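Local coordinates for Ro sixty-related protein, RSR (Deinococcus radiodurans, PDB 2NVO), which binds several small RNAs that accumulate during recovery from ultraviolet irradiation and contributes to the bacterium's resistance to ultraviolet light, at residues D180-S183 / Q184-L188. Residues are numbered along the deposited sequence; the frame is centred on the assembly and turned at random.
Sequences DGWS and QADAL
S183 and D186 exchange two hydrogen bonds that close a capping box over the first turn of helix 184-191. S183 is the N-cap: its OG lies between its own backbone N and carbonyl carbon (chi1 74°), a rotation that carries it over the helix start to accept from D186 N at 3.0 Å in a nearly straight bond. In return D186 OD2 receives S183 N at 3.1 Å; this donor arrives from above the carboxylate plane and the bond is more bent, 144° at the hydrogen. The S183 carbonyl takes part too: A187 N gives to S183 O at 3.2 Å, and L188 N to Q184 O is the next i to i+4 bond.

Van der Waals contact comes from W182. The benzo side of its indole reaches forward to the helix, CE3 lying 3.7 Å from D186 CB, while A187 N lies near the ring plane at its edge, 4.1 Å from CZ3. D186 meets the ring through its CB, and its carboxylate plane is turned 73° from the indole. W182 NE1 is hydrogen-bonded to D144, and L140 of helix 133-143 touches both W182 and A187, tying this helix start to a neighbouring helix of the TROVE horseshoe.

The box gives the amides of S183 and D186 side-chain acceptors at the start of the helix, and the D186 carboxylate there probably interacts favourably with the helix dipole.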
loop_
_atom_site.group_PDB
_atom_site.type_symbol
_atom_site.label_atom_id
_atom_site.label_comp_id
_atom_site.label_asym_id
_atom_site.label_seq_id
_atom_site.Cartn_x
_atom_site.Cartn_y
_atom_site.Cartn_z
ATOM N N ASP A 180 9.562 8.380 -15.963
ATOM C CA ASP A 180 9.033 8.293 -17.323
ATOM C C ASP A 180 9.437 9.513 -18.164
ATOM O O ASP A 180 10.617 9.720 -18.425
ATOM C CB ASP A 180 7.514 8.120 -17.297
ATOM C CG ASP A 180 6.997 7.348 -18.500
ATOM O OD1 ASP A 180 7.824 6.872 -19.310
ATOM O OD2 ASP A 180 5.768 7.220 -18.632
ATOM N N GLY A 181 8.469 10.325 -18.577
ATOM C CA GLY A 181 8.772 11.517 -19.357
ATOM C C GLY A 181 9.543 12.583 -18.576
ATOM O O GLY A 181 10.617 13.027 -18.991
ATOM N N TRP A 182 8.995 12.970 -17.430
ATOM C CA TRP A 182 9.569 14.032 -16.589
ATOM C C TRP A 182 10.818 13.638 -15.796
ATOM O O TRP A 182 10.866 12.572 -15.177
ATOM C CB TRP A 182 8.498 14.549 -15.627
ATOM C CG TRP A 182 7.561 15.473 -16.287
ATOM C CD1 TRP A 182 6.335 15.170 -16.808
ATOM C CD2 TRP A 182 7.770 16.868 -16.528
ATOM N NE1 TRP A 182 5.764 16.293 -17.351
ATOM C CE2 TRP A 182 6.630 17.347 -17.208
ATOM C CE3 TRP A 182 8.810 17.756 -16.246
ATOM C CZ2 TRP A 182 6.498 18.681 -17.596
ATOM C CZ3 TRP A 182 8.677 19.083 -16.638
ATOM C CH2 TRP A 182 7.529 19.529 -17.303
ATOM N N SER A 183 11.823 14.512 -15.801
ATOM C CA SER A 183 13.005 14.335 -14.968
ATOM C C SER A 183 13.178 15.564 -14.077
ATOM O O SER A 183 12.598 16.609 -14.348
ATOM C CB SER A 183 14.251 14.149 -15.834
ATOM O OG SER A 183 14.659 15.374 -16.427
ATOM N N GLN A 184 13.978 15.441 -13.024
ATOM C CA GLN A 184 14.301 16.607 -12.193
ATOM C C GLN A 184 14.970 17.678 -13.054
ATOM O O GLN A 184 14.694 18.873 -12.913
ATOM C CB GLN A 184 15.221 16.216 -11.026
ATOM C CG GLN A 184 14.707 15.048 -10.196
ATOM C CD GLN A 184 13.473 15.388 -9.394
ATOM O OE1 GLN A 184 12.702 14.506 -9.019
ATOM N NE2 GLN A 184 13.274 16.668 -9.129
ATOM N N ALA A 185 15.850 17.246 -13.952
ATOM C CA ALA A 185 16.511 18.151 -14.889
ATOM C C ALA A 185 15.518 18.994 -15.695
ATOM O O ALA A 185 15.690 20.205 -15.809
ATOM C CB ALA A 185 17.432 17.382 -15.821
ATOM N N ASP A 186 14.486 18.353 -16.252
ATOM C CA ASP A 186 13.439 19.068 -16.988
ATOM C C ASP A 186 12.800 20.164 -16.144
ATOM O O ASP A 186 12.699 21.323 -16.561
ATOM C CB ASP A 186 12.314 18.120 -17.411
ATOM C CG ASP A 186 12.763 17.072 -18.401
ATOM O OD1 ASP A 186 13.798 17.272 -19.068
ATOM O OD2 ASP A 186 12.063 16.050 -18.491
ATOM N N ALA A 187 12.326 19.771 -14.971
ATOM C CA ALA A 187 11.651 20.692 -14.073
ATOM C C ALA A 187 12.565 21.852 -13.682
ATOM O O ALA A 187 12.129 22.996 -13.617
ATOM C CB ALA A 187 11.167 19.952 -12.829
ATOM N N LEU A 188 13.826 21.543 -13.403
ATOM C CA LEU A 188 14.778 22.552 -12.960
ATOM C C LEU A 188 15.047 23.586 -14.057
ATOM O O LEU A 188 15.213 24.772 -13.776
ATOM C CB LEU A 188 16.075 21.893 -12.468
ATOM C CG LEU A 188 15.980 21.169 -11.113
ATOM C CD1 LEU A 188 17.240 20.363 -10.805
ATOM C CD2 LEU A 188 15.675 22.158 -9.979
#